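Local coordinates for CytC3 (Streptomyces, PDB 3GJA), which is a nonheme iron halogenase that probably uses iron, 2-oxoglutarate, oxygen and chloride to chlorinate an unactivated carbon of a carrier-bound amino acid, at residues 96-101 / 289-294; 107-112 / 250-255; 158-163 / 243-248; 261-266 / 295-300. One frame throughout, in Å; residues are numbered along the deposited sequence.

Contact 1: 96-101 / 289-294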
# COMPACT_ATOMS: atom_id res chain seq x y z
N ARG A 96 -10.88 -9.50 8.75
CA ARG A 96 -11.87 -8.90 7.86
C ARG A 96 -12.30 -7.47 8.20
O ARG A 96 -12.95 -6.82 7.40
CB ARG A 96 -13.11 -9.79 7.75
CG ARG A 96 -12.97 -10.86 6.69
CD ARG A 96 -11.89 -11.86 7.04
NE ARG A 96 -11.78 -12.91 6.03
CZ ARG A 96 -11.05 -14.02 6.18
NH1 ARG A 96 -10.37 -14.22 7.30
NH2 ARG A 96 -11.01 -14.91 5.21
N ASN A 97 -11.95 -6.99 9.39
CA ASN A 97 -12.28 -5.62 9.73
C ASN A 97 -11.06 -4.82 9.28
O ASN A 97 -10.20 -4.46 10.08
CB ASN A 97 -12.51 -5.47 11.24
CG ASN A 97 -13.75 -6.24 11.71
OD1 ASN A 97 -14.79 -6.23 11.06
ND2 ASN A 97 -13.63 -6.90 12.86
N LEU A 98 -11.00 -4.56 7.97
CA LEU A 98 -9.88 -3.87 7.32
C LEU A 98 -9.96 -2.38 7.05
O LEU A 98 -10.95 -1.87 6.54
CB LEU A 98 -9.57 -4.54 5.99
CG LEU A 98 -8.61 -5.71 5.91
CD1 LEU A 98 -8.43 -6.08 4.44
CD2 LEU A 98 -7.27 -5.35 6.55
N LEU A 99 -8.84 -1.72 7.32
CA LEU A 99 -8.67 -0.29 7.11
C LEU A 99 -7.55 -0.04 6.09
O LEU A 99 -6.46 -0.61 6.21
CB LEU A 99 -8.28 0.37 8.43
CG LEU A 99 -9.14 1.43 9.12
CD1 LEU A 99 -10.62 1.08 9.06
CD2 LEU A 99 -8.65 1.56 10.57
N CYS A 100 -7.82 0.77 5.07
CA CYS A 100 -6.80 1.15 4.10
C CYS A 100 -6.44 2.55 4.55
O CYS A 100 -7.21 3.49 4.35
CB CYS A 100 -7.34 1.20 2.67
SG CYS A 100 -6.10 1.84 1.48
N TRP A 101 -5.27 2.71 5.16
CA TRP A 101 -4.89 4.02 5.67
C TRP A 101 -3.99 4.83 4.75
O TRP A 101 -3.69 5.99 5.03
CB TRP A 101 -4.22 3.86 7.03
CG TRP A 101 -2.88 3.23 6.93
CD1 TRP A 101 -2.60 1.91 6.77
CD2 TRP A 101 -1.62 3.91 6.94
NE1 TRP A 101 -1.25 1.72 6.68
CE2 TRP A 101 -0.62 2.93 6.78
CE3 TRP A 101 -1.24 5.25 7.08
CZ2 TRP A 101 0.74 3.25 6.75
CZ3 TRP A 101 0.11 5.57 7.04
CH2 TRP A 101 1.08 4.57 6.88
N VAL A 289 -9.95 4.22 5.29
CA VAL A 289 -11.11 3.62 4.65
C VAL A 289 -11.38 2.22 5.17
O VAL A 289 -10.50 1.35 5.13
CB VAL A 289 -10.92 3.55 3.11
CG1 VAL A 289 -12.08 2.78 2.48
CG2 VAL A 289 -10.85 4.96 2.54
N LEU A 290 -12.60 2.00 5.65
CA LEU A 290 -13.01 0.69 6.15
C LEU A 290 -13.44 -0.06 4.89
O LEU A 290 -14.47 0.25 4.30
CB LEU A 290 -14.21 0.85 7.10
CG LEU A 290 -14.53 -0.22 8.16
CD1 LEU A 290 -16.00 -0.57 8.06
CD2 LEU A 290 -13.67 -1.44 8.00
N THR A 291 -12.65 -1.04 4.48
CA THR A 291 -12.93 -1.79 3.26
C THR A 291 -13.74 -3.06 3.45
O THR A 291 -14.20 -3.66 2.48
CB THR A 291 -11.62 -2.17 2.55
OG1 THR A 291 -10.93 -3.17 3.32
CG2 THR A 291 -10.72 -0.96 2.42
N SER A 292 -13.91 -3.47 4.70
CA SER A 292 -14.67 -4.68 5.00
C SER A 292 -14.96 -4.75 6.49
O SER A 292 -14.33 -4.05 7.28
CB SER A 292 -13.87 -5.90 4.56
OG SER A 292 -12.58 -5.87 5.12
N GLY A 293 -15.90 -5.61 6.87
CA GLY A 293 -16.24 -5.74 8.27
C GLY A 293 -16.85 -4.47 8.86
O GLY A 293 -17.59 -3.76 8.18
N VAL A 294 -16.53 -4.19 10.11
CA VAL A 294 -17.06 -3.01 10.81
C VAL A 294 -15.96 -2.43 11.67
O VAL A 294 -14.96 -3.09 11.94
CB VAL A 294 -18.22 -3.37 11.75
CG1 VAL A 294 -19.43 -3.85 10.96
CG2 VAL A 294 -17.76 -4.45 12.74
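V289 is the hydrogen-bonded antiparallel partner of C100. Its carbonyl O takes the C100 N-H at 2.7 Å, in the carbonyl plane, and its own N returns a bond to C100 O. The two side chains lie on one face of the sheet, where I81 of helix 75-82 touches both. L290 follows as a non-hydrogen-bonded pair with L99 on the other face, and L99 CD1 reaches over to L290 CA at 3.8 Å. T291 resumes the backbone bonding: its N meets L98 O in the carbonyl plane at 2.8 Å. T291 OG1, turned between its own N and carbonyl carbon, comes against L98 CB at 3.3 Å, while CG2 rests near C100 CB. At S292 the bonding passes to a side chain. OG takes the same crowded rotamer (chi1 53°) and donates to R96 O in a very short 2.5 Å bond, arriving from above the carbonyl plane. G293 runs at positive phi close beside the N97 amide, its CA 3.2 Å from N97 OD1; a side chain here would collide with that oxygen and with R96 O. V294 N closes the series with a 2.8 Å bond to N97 OD1, nearly straight at 163°, although the donor sits above the amide plane. N97 is also the centre of an inverse gamma turn. Chemically, then, hydrogen bonds run along the whole contact, with L99 packed on L290 and C100 on V289 beside them; beyond T291 a hydroxyl and an amide oxygen tie 292-294 to R96 and N97, just ahead of strand 98-108.

Contact 2: 107-112 / 250-255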
# COMPACT_ATOMS: atom_id res chain seq x y z
N PRO A 107 7.19 5.01 -8.89
CA PRO A 107 7.69 5.01 -10.27
C PRO A 107 9.17 4.63 -10.28
O PRO A 107 9.85 4.74 -9.27
CB PRO A 107 7.49 6.46 -10.72
CG PRO A 107 6.44 7.00 -9.75
CD PRO A 107 6.86 6.37 -8.46
N LYS A 108 9.65 4.16 -11.42
CA LYS A 108 11.05 3.82 -11.55
C LYS A 108 11.41 4.10 -13.00
O LYS A 108 10.73 3.62 -13.92
CB LYS A 108 11.32 2.35 -11.20
CG LYS A 108 12.79 2.08 -10.93
CD LYS A 108 12.96 0.99 -9.91
CE LYS A 108 14.40 0.90 -9.44
NZ LYS A 108 14.52 -0.15 -8.39
N TYR A 109 12.45 4.89 -13.21
CA TYR A 109 12.86 5.27 -14.55
C TYR A 109 14.29 4.86 -14.83
O TYR A 109 15.07 4.59 -13.90
CB TYR A 109 12.71 6.78 -14.70
CG TYR A 109 11.29 7.26 -14.43
CD1 TYR A 109 10.26 6.94 -15.31
CD2 TYR A 109 10.98 8.00 -13.28
CE1 TYR A 109 8.94 7.34 -15.07
CE2 TYR A 109 9.66 8.41 -13.02
CZ TYR A 109 8.65 8.07 -13.93
OH TYR A 109 7.34 8.44 -13.71
N GLN A 110 14.64 4.84 -16.11
CA GLN A 110 15.98 4.47 -16.55
C GLN A 110 17.01 5.29 -15.79
O GLN A 110 16.88 6.50 -15.64
CB GLN A 110 16.08 4.71 -18.07
CG GLN A 110 17.37 4.26 -18.73
CD GLN A 110 18.50 5.24 -18.54
OE1 GLN A 110 18.29 6.45 -18.57
NE2 GLN A 110 19.71 4.72 -18.36
N GLY A 111 18.03 4.61 -15.27
CA GLY A 111 19.06 5.30 -14.52
C GLY A 111 18.92 5.13 -13.02
O GLY A 111 19.91 5.21 -12.30
N ASP A 112 17.70 4.91 -12.55
CA ASP A 112 17.48 4.73 -11.12
C ASP A 112 18.29 3.54 -10.65
O ASP A 112 18.32 2.50 -11.30
CB ASP A 112 15.99 4.52 -10.80
CG ASP A 112 15.16 5.80 -10.99
OD1 ASP A 112 15.74 6.86 -11.29
OD2 ASP A 112 13.92 5.74 -10.83
N THR A 250 12.06 5.00 -22.27
CA THR A 250 10.61 5.07 -22.43
C THR A 250 9.93 3.96 -21.64
O THR A 250 8.71 3.92 -21.53
CB THR A 250 10.20 4.94 -23.90
OG1 THR A 250 10.74 3.72 -24.42
CG2 THR A 250 10.72 6.12 -24.71
N ASP A 251 10.73 3.05 -21.09
CA ASP A 251 10.19 1.93 -20.33
C ASP A 251 10.15 2.23 -18.84
O ASP A 251 11.03 1.82 -18.10
CB ASP A 251 11.01 0.66 -20.61
CG ASP A 251 10.62 -0.51 -19.72
OD1 ASP A 251 9.45 -0.57 -19.29
OD2 ASP A 251 11.48 -1.39 -19.47
N TYR A 252 9.14 2.95 -18.40
CA TYR A 252 9.03 3.27 -16.98
C TYR A 252 8.20 2.22 -16.28
O TYR A 252 7.30 1.62 -16.87
CB TYR A 252 8.38 4.63 -16.77
CG TYR A 252 6.90 4.64 -17.07
CD1 TYR A 252 6.43 4.85 -18.36
CD2 TYR A 252 5.97 4.41 -16.06
CE1 TYR A 252 5.07 4.83 -18.65
CE2 TYR A 252 4.60 4.39 -16.33
CZ TYR A 252 4.16 4.60 -17.62
OH TYR A 252 2.81 4.57 -17.89
N ARG A 253 8.51 1.98 -15.02
CA ARG A 253 7.77 1.02 -14.24
C ARG A 253 6.93 1.80 -13.23
O ARG A 253 7.42 2.71 -12.57
CB ARG A 253 8.73 0.07 -13.52
CG ARG A 253 8.06 -0.79 -12.49
CD ARG A 253 8.13 -0.13 -11.13
NE ARG A 253 9.23 -0.66 -10.33
CZ ARG A 253 9.58 -0.18 -9.14
NH1 ARG A 253 8.92 0.84 -8.60
NH2 ARG A 253 10.56 -0.76 -8.46
N MET A 254 5.65 1.45 -13.14
CA MET A 254 4.77 2.13 -12.20
C MET A 254 4.06 1.15 -11.28
O MET A 254 3.33 0.27 -11.73
CB MET A 254 3.73 2.97 -12.94
CG MET A 254 2.87 3.83 -12.02
SD MET A 254 3.85 5.02 -11.06
CE MET A 254 4.28 6.19 -12.34
N GLY A 255 4.30 1.31 -9.99
CA GLY A 255 3.66 0.46 -9.01
C GLY A 255 2.72 1.30 -8.17
O GLY A 255 3.02 2.46 -7.85
O HOH W 1 12.60 0.26 -6.09
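K108 and R253 face each other as a hydrogen-bonded antiparallel pair, and their long side chains cross obliquely. K108 leaves with CG anti to its backbone N and lays its CD over one face of the R253 guanidinium, 3.3 Å from NH2. R253 bends at chi2 and chi3, which folds the guanidinium over K108 CB. The like-charged ends, K108 NZ and R253 NH2, remain 4.0 Å apart and both donate to water 1 and to G161 O. The lysine ammonium also binds L243 O, and R253 NH1 has F106 O, so carbonyl oxygens and the water probably offset the repulsion. An alanine in place of R253 would probably lose the flat group under the K108 chain and leave F106 O and G161 O each with one partner fewer. Underneath, R253 N donates to K108 O over 3.0 Å in an almost straight bond (174°), and K108 N answers to R253 O. On the other face P107 and M254 lie side by side and point the same way, tightly packed with CG of P107 3.5 Å from CE of M254. Farther along, Y109 and Y252 also run alongside each other, CE1 of Y109 meeting CB of Y252 at 3.2 Å. A type II turn from Y109 to D112 follows, in which D112 OD2 accepts the Y109 N-H at 2.9 Å. The contact thus joins the end of strand 98-108 to the start of strand 253-262; on the latter's other flank the M254 backbone bonds to that of F153, just beyond strand 147-152, while Y252 OH reaches W41 of helix 34-49.

Contact 3: 158-163 / 243-248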
# COMPACT_ATOMS: atom_id res chain seq x y z
N GLU A 158 12.95 -7.31 -14.36
CA GLU A 158 14.29 -7.18 -13.81
C GLU A 158 14.96 -6.01 -14.49
O GLU A 158 15.66 -5.23 -13.85
CB GLU A 158 15.09 -8.46 -14.05
CG GLU A 158 14.64 -9.62 -13.19
CD GLU A 158 15.57 -10.81 -13.30
OE1 GLU A 158 16.75 -10.67 -12.91
OE2 GLU A 158 15.12 -11.88 -13.78
N GLN A 159 14.72 -5.86 -15.79
CA GLN A 159 15.30 -4.76 -16.55
C GLN A 159 14.77 -3.42 -16.04
O GLN A 159 15.48 -2.42 -16.08
CB GLN A 159 15.00 -4.92 -18.04
CG GLN A 159 15.67 -3.85 -18.88
CD GLN A 159 15.66 -4.17 -20.37
OE1 GLN A 159 14.63 -4.06 -21.04
NE2 GLN A 159 16.81 -4.59 -20.88
N ASN A 160 13.51 -3.43 -15.59
CA ASN A 160 12.79 -2.27 -15.04
C ASN A 160 13.15 -1.87 -13.62
O ASN A 160 12.71 -0.82 -13.14
CB ASN A 160 11.27 -2.54 -15.02
CG ASN A 160 10.55 -1.80 -16.08
OD1 ASN A 160 11.13 -0.91 -16.71
ND2 ASN A 160 9.29 -2.12 -16.29
N GLY A 161 13.89 -2.73 -12.93
CA GLY A 161 14.26 -2.46 -11.56
C GLY A 161 13.22 -3.00 -10.58
O GLY A 161 12.88 -2.33 -9.59
N CYS A 162 12.73 -4.21 -10.84
CA CYS A 162 11.71 -4.83 -9.98
C CYS A 162 12.20 -5.09 -8.56
O CYS A 162 13.39 -5.15 -8.29
CB CYS A 162 11.24 -6.15 -10.58
SG CYS A 162 12.51 -7.46 -10.54
N LEU A 163 11.24 -5.27 -7.66
CA LEU A 163 11.52 -5.53 -6.27
C LEU A 163 12.17 -6.91 -6.11
O LEU A 163 12.08 -7.77 -6.99
CB LEU A 163 10.23 -5.48 -5.45
CG LEU A 163 9.38 -4.20 -5.55
CD1 LEU A 163 8.01 -4.42 -4.92
CD2 LEU A 163 10.11 -3.04 -4.88
N LEU A 243 16.29 -3.98 -7.85
CA LEU A 243 17.30 -3.92 -8.90
C LEU A 243 17.35 -2.52 -9.51
O LEU A 243 16.41 -1.74 -9.38
CB LEU A 243 16.96 -4.93 -9.99
CG LEU A 243 17.14 -6.43 -9.70
CD1 LEU A 243 16.48 -7.23 -10.80
CD2 LEU A 243 18.63 -6.78 -9.61
N PRO A 244 18.47 -2.18 -10.16
CA PRO A 244 18.58 -0.87 -10.79
C PRO A 244 17.78 -0.95 -12.08
O PRO A 244 17.46 -2.04 -12.54
CB PRO A 244 20.07 -0.73 -11.06
CG PRO A 244 20.48 -2.15 -11.34
CD PRO A 244 19.75 -2.91 -10.24
N HIS A 245 17.44 0.19 -12.66
CA HIS A 245 16.68 0.21 -13.90
C HIS A 245 17.68 0.32 -15.04
O HIS A 245 18.27 1.38 -15.25
CB HIS A 245 15.73 1.40 -13.92
CG HIS A 245 14.84 1.44 -15.13
ND1 HIS A 245 15.31 1.22 -16.41
CD2 HIS A 245 13.53 1.73 -15.26
CE1 HIS A 245 14.33 1.37 -17.27
NE2 HIS A 245 13.23 1.69 -16.60
N THR A 246 17.86 -0.77 -15.78
CA THR A 246 18.81 -0.81 -16.89
C THR A 246 18.15 -0.96 -18.25
O THR A 246 18.78 -1.46 -19.19
CB THR A 246 19.80 -1.99 -16.71
OG1 THR A 246 19.06 -3.21 -16.65
CG2 THR A 246 20.59 -1.83 -15.42
N GLY A 247 16.89 -0.53 -18.37
CA GLY A 247 16.17 -0.64 -19.64
C GLY A 247 16.15 0.62 -20.47
O GLY A 247 17.03 1.46 -20.34
N SER A 248 15.16 0.77 -21.34
CA SER A 248 15.09 1.97 -22.17
C SER A 248 14.46 3.13 -21.40
O SER A 248 13.76 2.91 -20.41
CB SER A 248 14.29 1.70 -23.44
OG SER A 248 12.92 1.56 -23.14
O HOH W 2 18.11 -4.09 -14.14
O HOH W 3 13.41 -1.44 -21.09
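This is a loop-against-loop contact at one end of the barrel, with the connection between strands 147-152 and 163-165 lying along the chain that leads from strand 240-242 to strand 253-262. Backbone bonds join it at two places: L243 N donates to C162 O almost straight (3.2 Å, 173°), and T246 N to Q159 O at 2.9 Å. Between them water 2 links E158 O, P244 O and T246 OG1. L243 points across, and its CD1 lies 3.7 Å from E158 CB and near C162 SG. G161 packs its CA 3.1 Å from L243 O, with no space for a CB. The H245 ring presents one face to N160 CA, which sits 4.2 Å from the ring centroid. Its ND1 accepts the G247 N-H at 3.1 Å, while NE2 binds D251 O, so both ring nitrogens hold backbone. A leucine in place of H245 would probably lose both bonds and with them the ties to G247 N and D251 O. At G247, CA presses against Q159 CG at 3.3 Å. The E158-G161 segment is a type I beta turn, one of the loops that link strands in the double-stranded beta-helix fold expected of this PhyH-like, cupin-clan family.

Contact 4: 261-266 / 295-300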
# COMPACT_ATOMS: atom_id res chain seq x y z
N VAL A 261 -4.36 -2.09 7.50
CA VAL A 261 -4.16 -2.32 8.91
C VAL A 261 -5.55 -2.61 9.51
O VAL A 261 -6.55 -2.02 9.10
CB VAL A 261 -3.53 -1.06 9.54
CG1 VAL A 261 -4.61 -0.11 10.04
CG2 VAL A 261 -2.56 -1.46 10.61
N PRO A 262 -5.63 -3.55 10.47
CA PRO A 262 -6.93 -3.86 11.08
C PRO A 262 -7.43 -2.68 11.91
O PRO A 262 -6.64 -1.84 12.33
CB PRO A 262 -6.63 -5.10 11.93
CG PRO A 262 -5.20 -4.93 12.29
CD PRO A 262 -4.59 -4.45 10.99
N THR A 263 -8.75 -2.62 12.12
CA THR A 263 -9.39 -1.53 12.86
C THR A 263 -8.82 -1.19 14.25
O THR A 263 -8.86 -0.04 14.69
CB THR A 263 -10.91 -1.81 13.04
OG1 THR A 263 -11.10 -3.14 13.54
CG2 THR A 263 -11.64 -1.66 11.71
N GLN A 264 -8.31 -2.20 14.93
CA GLN A 264 -7.74 -2.02 16.26
C GLN A 264 -6.49 -1.15 16.22
O GLN A 264 -6.04 -0.65 17.25
CB GLN A 264 -7.39 -3.38 16.83
CG GLN A 264 -7.57 -4.49 15.80
CD GLN A 264 -6.35 -5.36 15.69
OE1 GLN A 264 -6.32 -6.30 14.90
NE2 GLN A 264 -5.34 -5.05 16.48
N VAL A 265 -5.93 -0.97 15.03
CA VAL A 265 -4.73 -0.17 14.88
C VAL A 265 -5.01 1.32 14.79
O VAL A 265 -5.99 1.75 14.18
CB VAL A 265 -3.93 -0.61 13.64
CG1 VAL A 265 -2.72 0.31 13.43
CG2 VAL A 265 -3.50 -2.05 13.80
N GLN A 266 -4.14 2.12 15.40
CA GLN A 266 -4.30 3.56 15.36
C GLN A 266 -3.47 4.16 14.23
O GLN A 266 -2.27 3.90 14.10
CB GLN A 266 -3.89 4.18 16.69
CG GLN A 266 -4.71 3.70 17.86
CD GLN A 266 -4.50 4.56 19.09
OE1 GLN A 266 -4.94 5.71 19.13
NE2 GLN A 266 -3.81 4.01 20.08
N ASP A 295 -16.18 -1.21 12.14
CA ASP A 295 -15.21 -0.54 13.00
C ASP A 295 -15.77 -0.35 14.40
O ASP A 295 -16.56 0.56 14.65
CB ASP A 295 -14.82 0.82 12.40
CG ASP A 295 -13.88 1.60 13.29
OD1 ASP A 295 -13.22 0.98 14.15
OD2 ASP A 295 -13.78 2.84 13.14
N GLU A 296 -15.34 -1.22 15.31
CA GLU A 296 -15.77 -1.20 16.70
C GLU A 296 -14.92 -0.25 17.53
O GLU A 296 -15.03 -0.26 18.75
CB GLU A 296 -15.66 -2.59 17.31
CG GLU A 296 -16.47 -3.66 16.62
CD GLU A 296 -15.90 -5.05 16.88
OE1 GLU A 296 -14.84 -5.37 16.29
OE2 GLU A 296 -16.51 -5.82 17.66
N TYR A 297 -14.09 0.55 16.88
CA TYR A 297 -13.21 1.46 17.62
C TYR A 297 -13.45 2.95 17.49
O TYR A 297 -13.54 3.65 18.49
CB TYR A 297 -11.75 1.16 17.28
CG TYR A 297 -11.32 -0.22 17.70
CD1 TYR A 297 -11.65 -1.33 16.93
CD2 TYR A 297 -10.64 -0.42 18.90
CE1 TYR A 297 -11.32 -2.62 17.35
CE2 TYR A 297 -10.31 -1.70 19.33
CZ TYR A 297 -10.65 -2.79 18.55
OH TYR A 297 -10.30 -4.05 18.97
N GLY A 298 -13.54 3.45 16.27
CA GLY A 298 -13.76 4.88 16.10
C GLY A 298 -12.61 5.77 16.56
O GLY A 298 -12.79 6.98 16.70
N HIS A 299 -11.42 5.20 16.78
CA HIS A 299 -10.28 6.01 17.21
C HIS A 299 -9.44 6.57 16.06
O HIS A 299 -8.43 7.23 16.29
CB HIS A 299 -9.38 5.21 18.16
CG HIS A 299 -8.85 3.94 17.58
ND1 HIS A 299 -8.29 2.95 18.35
CD2 HIS A 299 -8.79 3.50 16.30
CE1 HIS A 299 -7.91 1.95 17.57
NE2 HIS A 299 -8.20 2.26 16.32
N ASN A 300 -9.87 6.32 14.83
CA ASN A 300 -9.16 6.81 13.65
C ASN A 300 -10.03 7.76 12.83
O ASN A 300 -11.25 7.69 12.90
CB ASN A 300 -8.76 5.65 12.74
CG ASN A 300 -7.67 4.80 13.32
OD1 ASN A 300 -6.67 5.31 13.81
ND2 ASN A 300 -7.84 3.49 13.25
O HOH W 4 -13.76 -3.40 14.54
O HOH W 5 -10.45 1.67 13.51
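Two turns meet here: a type I beta turn from P262 to V265, where strand 253-262 ends, and an Asx turn in which D295 OD1 accepts the Y297 N-H. T263 is the first residue of 261-266 to touch 295-300. Its carbonyl O accepts a hydrogen bond from H299 NE2 at 2.9 Å, in the carbonyl plane, and another from water 5, which also donates to D295 OD1. The T263 and D295 side chains run past each other in opposite directions, T263 CG2 3.9 Å from D295 OD1, while T263 OG1 donates to water 4, itself bonded to E296 N and E296 OE1. Q264 places its CA squarely over the Y297 ring, 3.8 Å from the centroid, in a CH-pi contact, and CB follows toward the hydroxyl end. Its carbonyl O comes to the edge of the H299 ring, 3.2 Å from CE1. V265 sets off with its CB pointing away, but its O receives the N300 amide: ND2 donates over 2.7 Å, virtually straight at 177° and in the amide plane. H299 NE2 adds a weak bond to the same oxygen. Q266 then lays CG over one face of the H299 ring, 3.8 Å from its centroid, and Y297 CB packs on the opposite face, so the imidazole is sandwiched between aliphatic carbons. The far end of the N300 amide is fixed as well: OD1 lies 3.3 Å from Q266 CA and accepts the backbone N-H of V267.

The four contacts form two clusters on opposite sides of the chain's centre. Contacts 1 and 4, centres 9 Å apart, touch by packing and through probable backbone bonds at and just beyond the ends of strands 98-108 and 253-262. Contacts 2 and 3, 8 Å apart, meet where K108 and D251 bond to L243 and H245. Between the clusters the centres stand 31 to 38 Å apart, spanned by those same two antiparallel neighbours: contacts 1 and 2 use strand 98-108, contacts 2 and 4 strand 253-262. Along the chain contact 3 nests inside contact 2, which nests inside contact 1, while contacts 1 and 4 cross. The C-terminal segments 289-294 and 295-300 thus pack onto one end of the barrel, with the 158-163 and 243-248 loops at the other.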